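Local coordinates for protein lysozyme (Asticcacaulis excentricus, PDB 6H9D) that is the muramidase domain of SpmX, classed as a peptidoglycan-cleaving lysozyme but apparently co-opted from a detoxified phage lysin for cell morphogenesis and stalk synthesis, at residues 22-27 against 32-37; 38-43 against 57-62; 84-89 against 140-145; 66-71 against 79-84. All coordinates share one frame; numbering follows the deposited sequence. Where two conformers were deposited one is given.

Contact 1 (22-27 against 32-37); sequences QQASQL and WMIGYG
S25 and M33 face each other as the hydrogen-bonded pair of a two-stranded antiparallel hairpin. S25 N gives a bond of 3.0 Å to M33 O, and M33 N returns one of 2.9 Å to S25 O; the two backbones pair through this reciprocal couple of bonds. A close CA-H...O contact, A24 CA to M33 O at 3.2 Å, continues the ladder.

The next pair, Q26 and W32, is non-hydrogen-bonded, and here side chains do the work. Q26 CB lies 3.6 Å from the centroid of the six-membered ring of W32, almost on its normal, a CH-pi contact. With CG anti to the backbone N (chi1 -169°), the chain of Q26 runs on over the indole and its amide stacks there, 25° from the ring plane; Q26 NE2 is bonded to G30 O in the turn. A glutamine, with a long chain ending in a flat amide, suits such a broad ring.

Apolar contacts complete the pairing: in the conformer described, the methyl end of M33 lies by L27 CD2, and A24 CB touches I34 CD1 at 4.1 Å.

I34 also packs on L56 of helix 50-71, and A24 is joined to A46 by backbone hydrogen bonding, which ties the hairpin to the loop leading into that helix.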
loop_
_atom_site.group_PDB
_atom_site.type_symbol
_atom_site.label_atom_id
_atom_site.label_comp_id
_atom_site.label_asym_id
_atom_site.label_seq_id
_atom_site.Cartn_x
_atom_site.Cartn_y
_atom_site.Cartn_z
ATOM N N GLN A 22 -14.952 11.311 -6.321
ATOM C CA GLN A 22 -14.756 12.681 -6.838
ATOM C C GLN A 22 -15.315 13.713 -5.870
ATOM O O GLN A 22 -14.930 14.837 -5.990
ATOM C CB GLN A 22 -15.440 12.856 -8.189
ATOM C CG GLN A 22 -14.575 12.442 -9.368
ATOM C CD GLN A 22 -15.441 11.854 -10.450
ATOM O OE1 GLN A 22 -16.634 12.115 -10.522
ATOM N NE2 GLN A 22 -14.848 11.037 -11.298
ATOM N N GLN A 23 -16.172 13.301 -4.945
ATOM C CA GLN A 23 -16.800 14.268 -4.020
ATOM C C GLN A 23 -16.520 13.870 -2.575
ATOM O O GLN A 23 -16.638 12.713 -2.261
ATOM C CB GLN A 23 -18.305 14.324 -4.269
ATOM C CG GLN A 23 -19.042 15.177 -3.257
ATOM C CD GLN A 23 -19.100 16.616 -3.697
ATOM O OE1 GLN A 23 -19.594 16.928 -4.773
ATOM N NE2 GLN A 23 -18.572 17.502 -2.873
ATOM N N ALA A 24 -16.182 14.848 -1.747
ATOM C CA ALA A 24 -15.881 14.626 -0.323
ATOM C C ALA A 24 -17.101 14.030 0.369
ATOM O O ALA A 24 -18.171 14.609 0.253
ATOM C CB ALA A 24 -15.503 15.929 0.315
ATOM N N SER A 25 -16.907 12.896 1.031
ATOM C CA SER A 25 -17.965 12.219 1.813
ATOM C C SER A 25 -17.509 12.150 3.272
ATOM O O SER A 25 -16.329 11.955 3.504
ATOM C CB SER A 25 -18.305 10.884 1.239
ATOM O OG SER A 25 -17.373 9.912 1.632
ATOM N N GLN A 26 -18.442 12.283 4.208
ATOM C CA GLN A 26 -18.094 12.345 5.641
ATOM C C GLN A 26 -18.001 10.953 6.258
ATOM O O GLN A 26 -18.860 10.116 5.982
ATOM C CB GLN A 26 -19.089 13.234 6.383
ATOM C CG GLN A 26 -18.659 13.564 7.798
ATOM C CD GLN A 26 -19.433 14.733 8.340
ATOM O OE1 GLN A 26 -20.601 14.896 8.050
ATOM N NE2 GLN A 26 -18.779 15.564 9.124
ATOM N N LEU A 27 -16.970 10.751 7.072
ATOM C CA LEU A 27 -16.774 9.475 7.785
ATOM C C LEU A 27 -17.491 9.555 9.130
ATOM O O LEU A 27 -17.789 10.655 9.575
ATOM C CB LEU A 27 -15.279 9.253 8.007
ATOM C CG LEU A 27 -14.384 9.398 6.784
ATOM C CD1 LEU A 27 -12.955 9.635 7.214
ATOM C CD2 LEU A 27 -14.470 8.174 5.905
ATOM N N TRP A 32 -13.614 14.115 6.612
ATOM C CA TRP A 32 -14.014 13.959 5.232
ATOM C C TRP A 32 -12.983 13.128 4.468
ATOM O O TRP A 32 -11.793 13.145 4.792
ATOM C CB TRP A 32 -14.256 15.331 4.608
ATOM C CG TRP A 32 -15.415 16.019 5.261
ATOM C CD1 TRP A 32 -15.412 16.696 6.447
ATOM C CD2 TRP A 32 -16.779 16.037 4.796
ATOM N NE1 TRP A 32 -16.674 17.132 6.747
ATOM C CE2 TRP A 32 -17.530 16.760 5.746
ATOM C CE3 TRP A 32 -17.433 15.512 3.678
ATOM C CZ2 TRP A 32 -18.902 16.969 5.605
ATOM C CZ3 TRP A 32 -18.786 15.732 3.530
ATOM C CH2 TRP A 32 -19.509 16.443 4.488
ATOM N N MET A 33 -13.467 12.380 3.471
ATOM C CA MET A 33 -12.646 11.534 2.634
ATOM C C MET A 33 -12.901 11.907 1.169
ATOM O O MET A 33 -14.013 12.246 0.803
ATOM C CB MET A 33 -12.979 10.056 2.866
ATOM C CG MET A 33 -11.918 9.086 2.343
ATOM S SD MET A 33 -12.074 7.329 2.878
ATOM C CE MET A 33 -11.239 7.319 4.465
ATOM N N ILE A 34 -11.854 11.834 0.343
ATOM C CA ILE A 34 -11.978 12.153 -1.067
ATOM C C ILE A 34 -10.898 11.392 -1.844
ATOM O O ILE A 34 -9.926 10.898 -1.267
ATOM C CB ILE A 34 -11.895 13.677 -1.278
ATOM C CG1 ILE A 34 -12.545 14.101 -2.595
ATOM C CG2 ILE A 34 -10.445 14.175 -1.174
ATOM C CD1 ILE A 34 -12.753 15.606 -2.734
ATOM N N GLY A 35 -11.071 11.325 -3.159
ATOM C CA GLY A 35 -10.047 10.772 -4.025
ATOM C C GLY A 35 -9.924 9.283 -3.769
ATOM O O GLY A 35 -10.937 8.580 -3.752
ATOM N N TYR A 36 -8.695 8.812 -3.534
ATOM C CA TYR A 36 -8.423 7.417 -3.241
ATOM C C TYR A 36 -8.180 7.232 -1.739
ATOM O O TYR A 36 -7.084 6.919 -1.331
ATOM C CB TYR A 36 -7.214 6.942 -4.048
ATOM C CG TYR A 36 -7.384 7.090 -5.538
ATOM C CD1 TYR A 36 -8.278 6.299 -6.246
ATOM C CD2 TYR A 36 -6.660 8.033 -6.234
ATOM C CE1 TYR A 36 -8.452 6.458 -7.611
ATOM C CE2 TYR A 36 -6.814 8.201 -7.595
ATOM C CZ TYR A 36 -7.730 7.428 -8.282
ATOM O OH TYR A 36 -7.841 7.594 -9.625
ATOM N N GLY A 37 -9.202 7.524 -0.945
ATOM C CA GLY A 37 -9.161 7.376 0.518
ATOM C C GLY A 37 -8.376 8.469 1.209
ATOM O O GLY A 37 -7.905 8.225 2.289
#

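Contact 2 (38-43 against 57-62); sequences HTFSAR and LRFDLL
A histidine ring is gripped at both nitrogens, H38 ND1 by a carboxylate of the helix and H38 NE2 by its own loop. ND1 donates to D60 OD2 over 2.9 Å, reaching that oxygen on its syn side but 27° out of the carboxylate plane, while the oxygen lies near the plane of the imidazole. D60 OD1 is also close to ND1, at 3.1 Å. Because ND1 is the donor, NE2 can accept, and S41 N gives it a bond of 3.1 Å from well out of the ring plane; S41 OG lies 2.9 Å from NE2 in a further hydrogen bond whose direction is open. These bonds fix the rotation of the ring, and the carboxylate would probably polarise it.

The loop 38-43 follows the hairpin strand 32-35 and precedes helix 50-71 in this phage-lysozyme fold; residues T39 to A42 form a type I beta turn within it. D60 ties the loop to the helix, through H38 directly and through a water to the first residue of the turn. Histidine suits the junction because one ring can donate through ND1 and accept at NE2.

That water accepts from T39 N and donates to D60 OD1 at 2.7 Å. F40 closes over the polar group: its chi1 of 83° sets the ring between backbone N and carbonyl carbon, with one face over H38 CE1. The F40 edge meets both D60 OD1, 3.3 Å from F40 CD2, and F59 CB, 3.6 Å from F40 CZ. Farther along the loop, R43 NH2 and NH1 turn back to bond F40 O and A42 O.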
loop_
_atom_site.group_PDB
_atom_site.type_symbol
_atom_site.label_atom_id
_atom_site.label_comp_id
_atom_site.label_asym_id
_atom_site.label_seq_id
_atom_site.Cartn_x
_atom_site.Cartn_y
_atom_site.Cartn_z
ATOM N N HIS A 38 -8.261 9.638 0.591
ATOM C CA HIS A 38 -7.486 10.757 1.180
ATOM C C HIS A 38 -8.303 11.472 2.258
ATOM O O HIS A 38 -9.472 11.695 2.027
ATOM C CB HIS A 38 -7.000 11.715 0.095
ATOM C CG HIS A 38 -6.293 12.895 0.655
ATOM N ND1 HIS A 38 -4.992 12.854 1.018
ATOM C CD2 HIS A 38 -6.722 14.119 0.982
ATOM C CE1 HIS A 38 -4.641 14.009 1.498
ATOM N NE2 HIS A 38 -5.669 14.785 1.489
ATOM N N THR A 39 -7.670 11.859 3.363
ATOM C CA THR A 39 -8.415 12.533 4.445
ATOM C C THR A 39 -7.716 13.783 4.986
ATOM O O THR A 39 -8.402 14.700 5.309
ATOM C CB THR A 39 -8.614 11.588 5.632
ATOM O OG1 THR A 39 -7.336 11.155 6.073
ATOM C CG2 THR A 39 -9.488 10.396 5.313
ATOM N N PHE A 40 -6.393 13.789 5.061
ATOM C CA PHE A 40 -5.670 14.883 5.764
ATOM C C PHE A 40 -6.058 16.291 5.300
ATOM O O PHE A 40 -6.149 17.133 6.153
ATOM C CB PHE A 40 -4.189 14.559 5.947
ATOM C CG PHE A 40 -3.283 14.851 4.785
ATOM C CD1 PHE A 40 -3.021 16.147 4.399
ATOM C CD2 PHE A 40 -2.646 13.832 4.110
ATOM C CE1 PHE A 40 -2.154 16.410 3.356
ATOM C CE2 PHE A 40 -1.786 14.101 3.062
ATOM C CZ PHE A 40 -1.546 15.391 2.683
ATOM N N SER A 41 -6.261 16.517 4.004
ATOM C CA SER A 41 -6.668 17.858 3.515
ATOM C C SER A 41 -8.074 17.810 2.896
ATOM O O SER A 41 -8.463 18.783 2.282
ATOM C CB SER A 41 -5.666 18.424 2.566
ATOM O OG SER A 41 -5.688 17.731 1.340
ATOM N N ALA A 42 -8.790 16.691 3.046
ATOM C CA ALA A 42 -10.165 16.586 2.514
ATOM C C ALA A 42 -11.108 17.354 3.439
ATOM O O ALA A 42 -11.043 17.166 4.635
ATOM C CB ALA A 42 -10.586 15.159 2.353
ATOM N N ARG A 43 -11.944 18.200 2.856
ATOM C CA ARG A 43 -12.874 19.049 3.610
ATOM C C ARG A 43 -14.284 18.958 3.013
ATOM O O ARG A 43 -14.475 18.490 1.899
ATOM C CB ARG A 43 -12.409 20.504 3.567
ATOM C CG ARG A 43 -11.019 20.724 4.148
ATOM C CD ARG A 43 -10.841 20.387 5.623
ATOM N NE ARG A 43 -9.428 20.514 6.024
ATOM C CZ ARG A 43 -8.626 19.499 6.349
ATOM N NH1 ARG A 43 -9.043 18.242 6.253
ATOM N NH2 ARG A 43 -7.403 19.756 6.790
ATOM N N LEU A 57 -3.049 11.022 -3.551
ATOM C CA LEU A 57 -2.579 9.673 -3.256
ATOM C C LEU A 57 -1.051 9.727 -3.082
ATOM O O LEU A 57 -0.524 9.133 -2.147
ATOM C CB LEU A 57 -3.029 8.696 -4.358
ATOM C CG LEU A 57 -2.415 7.290 -4.305
ATOM C CD1 LEU A 57 -2.739 6.592 -2.988
ATOM C CD2 LEU A 57 -2.879 6.452 -5.481
ATOM N N ARG A 58 -0.348 10.495 -3.926
ATOM C CA ARG A 58 1.114 10.583 -3.813
ATOM C C ARG A 58 1.486 11.246 -2.483
ATOM O O ARG A 58 2.490 10.891 -1.896
ATOM C CB ARG A 58 1.720 11.298 -5.027
ATOM C CG ARG A 58 1.620 10.490 -6.317
ATOM C CD ARG A 58 1.835 11.317 -7.576
ATOM N NE ARG A 58 1.868 10.486 -8.779
ATOM C CZ ARG A 58 2.979 9.921 -9.255
ATOM N NH1 ARG A 58 4.112 10.070 -8.599
ATOM N NH2 ARG A 58 2.947 9.215 -10.370
ATOM N N PHE A 59 0.662 12.177 -1.984
ATOM C CA PHE A 59 0.901 12.735 -0.633
ATOM C C PHE A 59 0.781 11.635 0.422
ATOM O O PHE A 59 1.610 11.500 1.279
ATOM C CB PHE A 59 -0.085 13.842 -0.276
ATOM C CG PHE A 59 0.029 15.115 -1.075
ATOM C CD1 PHE A 59 1.206 15.454 -1.729
ATOM C CD2 PHE A 59 -1.042 15.992 -1.138
ATOM C CE1 PHE A 59 1.291 16.627 -2.464
ATOM C CE2 PHE A 59 -0.948 17.170 -1.862
ATOM C CZ PHE A 59 0.221 17.497 -2.501
ATOM N N ASP A 60 -0.279 10.826 0.330
ATOM C CA ASP A 60 -0.550 9.780 1.310
ATOM C C ASP A 60 0.576 8.727 1.264
ATOM O O ASP A 60 0.825 8.031 2.235
ATOM C CB ASP A 60 -1.949 9.194 1.084
ATOM C CG ASP A 60 -3.073 10.158 1.456
ATOM O OD1 ASP A 60 -2.851 10.988 2.354
ATOM O OD2 ASP A 60 -4.151 10.106 0.820
ATOM N N LEU A 61 1.218 8.557 0.109
ATOM C CA LEU A 61 2.262 7.529 -0.037
ATOM C C LEU A 61 3.632 8.010 0.475
ATOM O O LEU A 61 4.477 7.186 0.721
ATOM C CB LEU A 61 2.360 7.121 -1.503
ATOM C CG LEU A 61 1.183 6.309 -2.027
ATOM C CD1 LEU A 61 1.314 6.078 -3.525
ATOM C CD2 LEU A 61 1.067 5.009 -1.268
ATOM N N LEU A 62 3.829 9.327 0.666
ATOM C CA LEU A 62 5.126 9.884 1.067
ATOM C C LEU A 62 5.663 9.172 2.301
ATOM O O LEU A 62 6.809 8.748 2.278
ATOM C CB LEU A 62 5.027 11.391 1.321
ATOM C CG LEU A 62 4.926 12.273 0.078
ATOM C CD1 LEU A 62 4.684 13.731 0.466
ATOM C CD2 LEU A 62 6.174 12.160 -0.788
HETATM O O HOH W 1 -4.775 11.362 4.143
#

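Contact 3 (84-89 against 140-145); sequences LVSFCF and ASEKSL
Two helices of the alpha-helical part of this lysozyme fold, 78-91 and 133-146, meet at a buried polar contact near the centre of the chain. S86 on the first points at E142 on the second, and S86 OG donates to E142 OE2 over a short 2.6 Å, using the anti lone pair of that oxygen. The serine hydroxyl stands anti to its backbone nitrogen (chi1 179°), which aims it across the gap, while the glutamate chain runs extended beyond CG to reach the neighbouring helix. A small residue suits S86, since the carboxylate comes within 3.4 Å of S86 CB, measured to E142 OE2.

F87 supplies the apolar flank. E142 OE1 lies in the plane of its ring, at the edge, 3.8 Å from F87 CD1, with the carboxylate turned 78° from the ring. An edge, where the C-H bonds carry partial positive charge, is the suitable side for an anionic oxygen. The same ring meets W120 edge-to-face and packs on F96.

The glutamate is further held by two arginines of its own helix: R139 NH1 forms a salt bridge with E142 OE1, and R138 NE one with E142 OE2, while R138 NH2 also bonds S86 OG. A carboxylate buried among these donors is well compensated, and the paired guanidinium charges would probably keep E142 ionised.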
loop_
_atom_site.group_PDB
_atom_site.type_symbol
_atom_site.label_atom_id
_atom_site.label_comp_id
_atom_site.label_asym_id
_atom_site.label_seq_id
_atom_site.Cartn_x
_atom_site.Cartn_y
_atom_site.Cartn_z
ATOM N N LEU A 84 6.612 -3.335 -2.491
ATOM C CA LEU A 84 6.693 -3.191 -1.022
ATOM C C LEU A 84 5.934 -1.940 -0.548
ATOM O O LEU A 84 5.316 -1.982 0.497
ATOM C CB LEU A 84 8.150 -3.165 -0.561
ATOM C CG LEU A 84 8.869 -4.514 -0.613
ATOM C CD1 LEU A 84 10.312 -4.363 -0.182
ATOM C CD2 LEU A 84 8.179 -5.573 0.232
ATOM N N VAL A 85 5.974 -0.849 -1.316
ATOM C CA VAL A 85 5.224 0.357 -0.959
ATOM C C VAL A 85 3.717 0.070 -0.981
ATOM O O VAL A 85 2.991 0.465 -0.077
ATOM C CB VAL A 85 5.578 1.529 -1.886
ATOM C CG1 VAL A 85 4.612 2.683 -1.694
ATOM C CG2 VAL A 85 7.002 2.004 -1.660
ATOM N N SER A 86 3.260 -0.672 -1.996
ATOM C CA SER A 86 1.872 -1.039 -2.128
ATOM C C SER A 86 1.462 -1.873 -0.916
ATOM O O SER A 86 0.419 -1.630 -0.282
ATOM C CB SER A 86 1.606 -1.786 -3.425
ATOM O OG SER A 86 0.228 -2.169 -3.519
ATOM N N PHE A 87 2.337 -2.815 -0.566
ATOM C CA PHE A 87 2.085 -3.768 0.489
ATOM C C PHE A 87 2.059 -3.036 1.847
ATOM O O PHE A 87 1.114 -3.151 2.606
ATOM C CB PHE A 87 3.154 -4.858 0.456
ATOM C CG PHE A 87 3.036 -5.869 1.571
ATOM C CD1 PHE A 87 2.034 -6.820 1.557
ATOM C CD2 PHE A 87 3.924 -5.855 2.631
ATOM C CE1 PHE A 87 1.918 -7.738 2.591
ATOM C CE2 PHE A 87 3.816 -6.785 3.655
ATOM C CZ PHE A 87 2.811 -7.720 3.637
ATOM N N CYS A 88 3.080 -2.216 2.077
ATOM C CA CYS A 88 3.218 -1.432 3.290
ATOM C C CYS A 88 2.065 -0.428 3.439
ATOM O O CYS A 88 1.539 -0.281 4.522
ATOM C CB CYS A 88 4.565 -0.730 3.337
ATOM S SG CYS A 88 4.765 0.171 4.900
ATOM N N PHE A 89 1.628 0.199 2.336
ATOM C CA PHE A 89 0.467 1.073 2.333
ATOM C C PHE A 89 -0.774 0.321 2.810
ATOM O O PHE A 89 -1.594 0.844 3.569
ATOM C CB PHE A 89 0.240 1.673 0.938
ATOM C CG PHE A 89 -0.860 2.696 0.838
ATOM C CD1 PHE A 89 -0.865 3.819 1.649
ATOM C CD2 PHE A 89 -1.890 2.545 -0.080
ATOM C CE1 PHE A 89 -1.873 4.763 1.552
ATOM C CE2 PHE A 89 -2.909 3.481 -0.170
ATOM C CZ PHE A 89 -2.885 4.610 0.622
ATOM N N ALA A 140 -1.613 -11.253 -5.122
ATOM C CA ALA A 140 -1.148 -11.859 -6.393
ATOM C C ALA A 140 -0.494 -10.776 -7.258
ATOM O O ALA A 140 0.618 -10.965 -7.746
ATOM C CB ALA A 140 -2.291 -12.526 -7.067
ATOM N N SER A 141 -1.150 -9.614 -7.379
ATOM C CA SER A 141 -0.611 -8.470 -8.144
ATOM C C SER A 141 0.687 -7.938 -7.519
ATOM O O SER A 141 1.649 -7.637 -8.234
ATOM C CB SER A 141 -1.620 -7.359 -8.278
ATOM O OG SER A 141 -2.777 -7.794 -8.934
ATOM N N GLU A 142 0.729 -7.805 -6.187
ATOM C CA GLU A 142 1.938 -7.275 -5.522
ATOM C C GLU A 142 3.108 -8.254 -5.706
ATOM O O GLU A 142 4.246 -7.869 -6.001
ATOM C CB GLU A 142 1.636 -6.994 -4.053
ATOM C CG GLU A 142 0.800 -5.731 -3.868
ATOM C CD GLU A 142 0.193 -5.517 -2.489
ATOM O OE1 GLU A 142 0.105 -6.486 -1.750
ATOM O OE2 GLU A 142 -0.239 -4.384 -2.202
ATOM N N LYS A 143 2.831 -9.541 -5.520
ATOM C CA LYS A 143 3.850 -10.562 -5.623
ATOM C C LYS A 143 4.380 -10.629 -7.063
ATOM O O LYS A 143 5.595 -10.745 -7.262
ATOM C CB LYS A 143 3.297 -11.921 -5.186
ATOM C CG LYS A 143 3.028 -12.044 -3.694
ATOM C CD LYS A 143 2.175 -13.241 -3.320
ATOM C CE LYS A 143 2.874 -14.555 -3.571
ATOM N NZ LYS A 143 1.984 -15.680 -3.214
ATOM N N SER A 144 3.478 -10.541 -8.044
ATOM C CA SER A 144 3.874 -10.542 -9.471
ATOM C C SER A 144 4.877 -9.426 -9.741
ATOM O O SER A 144 5.957 -9.690 -10.262
ATOM C CB SER A 144 2.708 -10.428 -10.407
ATOM O OG SER A 144 2.002 -11.654 -10.455
ATOM N N LEU A 145 4.529 -8.203 -9.340
ATOM C CA LEU A 145 5.418 -7.066 -9.568
ATOM C C LEU A 145 6.731 -7.280 -8.813
ATOM O O LEU A 145 7.823 -7.081 -9.362
ATOM C CB LEU A 145 4.731 -5.770 -9.113
ATOM C CG LEU A 145 5.559 -4.490 -9.281
ATOM C CD1 LEU A 145 5.920 -4.276 -10.758
ATOM C CD2 LEU A 145 4.813 -3.273 -8.757
#

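Contact 4 (66-71 against 79-84); sequences EAVNNL and NQFDAL
V68 lays its CG1 methyl against the ring of F81, 3.5 Å from F81 CE1, and the same methyl rests on L84 CB at 4.0 Å. CG1 stands anti to the backbone nitrogen (chi1 172°), which directs this branch at both partners, one helical turn apart on the other helix. Valine suits the place because its short branch lets one methyl touch both F81 and L84. F81, with its own CG anti to the backbone N (chi1 -176°), brings the end of its ring back toward helix 50-71.

The two segments belong to consecutive helices, 50-71 and 78-91, of the lysozyme fold; the short segments cross at 122°, and their axes come within 10.4 Å. F96 of helix 93-97 also packs on V68.

Beside the valine, at the neighbouring ring carbon, sits an amide: N69 ND2 is 3.6 Å from F81 CZ, and the amide lies obliquely against the ring, the two planes 34° apart. Its polar atoms are engaged elsewhere, ND2 by V65 O a turn earlier and OD1 by H4 N. The ring of H4 meets F81 as well, the planes about 30° apart.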
loop_
_atom_site.group_PDB
_atom_site.type_symbol
_atom_site.label_atom_id
_atom_site.label_comp_id
_atom_site.label_asym_id
_atom_site.label_seq_id
_atom_site.Cartn_x
_atom_site.Cartn_y
_atom_site.Cartn_z
ATOM N N GLU A 66 9.003 6.707 2.612
ATOM C CA GLU A 66 10.008 6.950 3.658
ATOM C C GLU A 66 10.226 5.690 4.502
ATOM O O GLU A 66 11.363 5.300 4.723
ATOM C CB GLU A 66 9.576 8.122 4.535
ATOM C CG GLU A 66 9.743 9.445 3.817
ATOM C CD GLU A 66 11.172 9.658 3.344
ATOM O OE1 GLU A 66 12.074 9.669 4.209
ATOM O OE2 GLU A 66 11.387 9.757 2.116
ATOM N N ALA A 67 9.128 5.068 4.963
ATOM C CA ALA A 67 9.180 3.901 5.805
ATOM C C ALA A 67 9.916 2.747 5.103
ATOM O O ALA A 67 10.727 2.070 5.721
ATOM C CB ALA A 67 7.796 3.479 6.206
ATOM N N VAL A 68 9.618 2.506 3.823
ATOM C CA VAL A 68 10.160 1.322 3.152
ATOM C C VAL A 68 11.667 1.533 2.971
ATOM O O VAL A 68 12.464 0.650 3.250
ATOM C CB VAL A 68 9.448 1.015 1.820
ATOM C CG1 VAL A 68 10.165 -0.094 1.068
ATOM C CG2 VAL A 68 7.987 0.618 2.054
ATOM N N ASN A 69 12.018 2.748 2.599
ATOM C CA ASN A 69 13.427 3.164 2.444
ATOM C C ASN A 69 14.152 2.994 3.778
ATOM O O ASN A 69 15.246 2.475 3.787
ATOM C CB ASN A 69 13.485 4.627 2.028
ATOM C CG ASN A 69 13.509 4.784 0.534
ATOM O OD1 ASN A 69 14.372 4.239 -0.124
ATOM N ND2 ASN A 69 12.573 5.525 -0.003
ATOM N N ASN A 70 13.508 3.368 4.868
ATOM C CA ASN A 70 14.170 3.326 6.188
ATOM C C ASN A 70 14.194 1.917 6.768
ATOM O O ASN A 70 15.141 1.630 7.479
ATOM C CB ASN A 70 13.501 4.271 7.183
ATOM C CG ASN A 70 13.565 5.727 6.782
ATOM O OD1 ASN A 70 14.315 6.109 5.898
ATOM N ND2 ASN A 70 12.752 6.539 7.420
ATOM N N LEU A 71 13.202 1.088 6.449
ATOM C CA LEU A 71 13.097 -0.246 7.077
ATOM C C LEU A 71 13.850 -1.312 6.286
ATOM O O LEU A 71 14.226 -2.305 6.888
ATOM C CB LEU A 71 11.622 -0.593 7.215
ATOM C CG LEU A 71 10.883 0.222 8.261
ATOM C CD1 LEU A 71 9.439 -0.202 8.323
ATOM C CD2 LEU A 71 11.544 0.060 9.611
ATOM N N ASN A 79 10.903 -2.433 -9.093
ATOM C CA ASN A 79 9.690 -3.279 -8.965
ATOM C C ASN A 79 9.537 -3.764 -7.525
ATOM O O ASN A 79 8.429 -3.779 -7.048
ATOM C CB ASN A 79 9.697 -4.443 -9.949
ATOM C CG ASN A 79 9.558 -3.986 -11.380
ATOM O OD1 ASN A 79 9.190 -2.862 -11.631
ATOM N ND2 ASN A 79 9.860 -4.849 -12.324
ATOM N N GLN A 80 10.631 -4.146 -6.879
ATOM C CA GLN A 80 10.549 -4.655 -5.519
ATOM C C GLN A 80 10.069 -3.530 -4.597
ATOM O O GLN A 80 9.188 -3.723 -3.757
ATOM C CB GLN A 80 11.893 -5.193 -5.049
ATOM C CG GLN A 80 12.262 -6.549 -5.637
ATOM C CD GLN A 80 13.710 -6.889 -5.360
ATOM O OE1 GLN A 80 14.534 -6.026 -5.084
ATOM N NE2 GLN A 80 14.023 -8.170 -5.409
ATOM N N PHE A 81 10.628 -2.347 -4.813
ATOM C CA PHE A 81 10.301 -1.173 -4.011
ATOM C C PHE A 81 8.823 -0.815 -4.191
ATOM O O PHE A 81 8.134 -0.632 -3.222
ATOM C CB PHE A 81 11.191 0.007 -4.395
ATOM C CG PHE A 81 10.946 1.204 -3.517
ATOM C CD1 PHE A 81 11.355 1.182 -2.193
ATOM C CD2 PHE A 81 10.170 2.263 -3.963
ATOM C CE1 PHE A 81 11.095 2.258 -1.355
ATOM C CE2 PHE A 81 9.913 3.338 -3.127
ATOM C CZ PHE A 81 10.356 3.318 -1.819
ATOM N N ASP A 82 8.372 -0.736 -5.449
ATOM C CA ASP A 82 7.002 -0.385 -5.797
ATOM C C ASP A 82 6.023 -1.360 -5.110
ATOM O O ASP A 82 5.044 -0.947 -4.524
ATOM C CB ASP A 82 6.794 -0.438 -7.310
ATOM C CG ASP A 82 7.323 0.754 -8.091
ATOM O OD1 ASP A 82 7.698 1.783 -7.463
ATOM O OD2 ASP A 82 7.327 0.653 -9.319
ATOM N N ALA A 83 6.285 -2.664 -5.237
ATOM C CA ALA A 83 5.423 -3.705 -4.613
ATOM C C ALA A 83 5.435 -3.582 -3.082
ATOM O O ALA A 83 4.389 -3.767 -2.450
ATOM C CB ALA A 83 5.852 -5.088 -5.034
ATOM N N LEU A 84 6.612 -3.335 -2.491
ATOM C CA LEU A 84 6.693 -3.191 -1.022
ATOM C C LEU A 84 5.934 -1.940 -0.548
ATOM O O LEU A 84 5.316 -1.982 0.497
ATOM C CB LEU A 84 8.150 -3.165 -0.561
ATOM C CG LEU A 84 8.869 -4.514 -0.613
ATOM C CD1 LEU A 84 10.312 -4.363 -0.182
ATOM C CD2 LEU A 84 8.179 -5.573 0.232
#

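Overall arrangement
Contacts 3 and 4 are buried and share helix 78-91, and L84 belongs to a segment of each; their centres are 10 Å apart, and L145 packs on N79 and D82. Contacts 1 and 2 lie farther from the centre, are partly exposed and adjoin through A24 with R43 and W32 with A42. Contact 4 is largely apolar, with one amide beside a ring, whereas contact 3 places a charged group in the interior and surrounds it with donors. Contact 1 depends on backbone pairing and an indole, contact 2 on a histidine-carboxylate bond with water. Helix 50-71 serves contacts 2 and 4, and L61 packing on F89 joins contact 2 to contact 3.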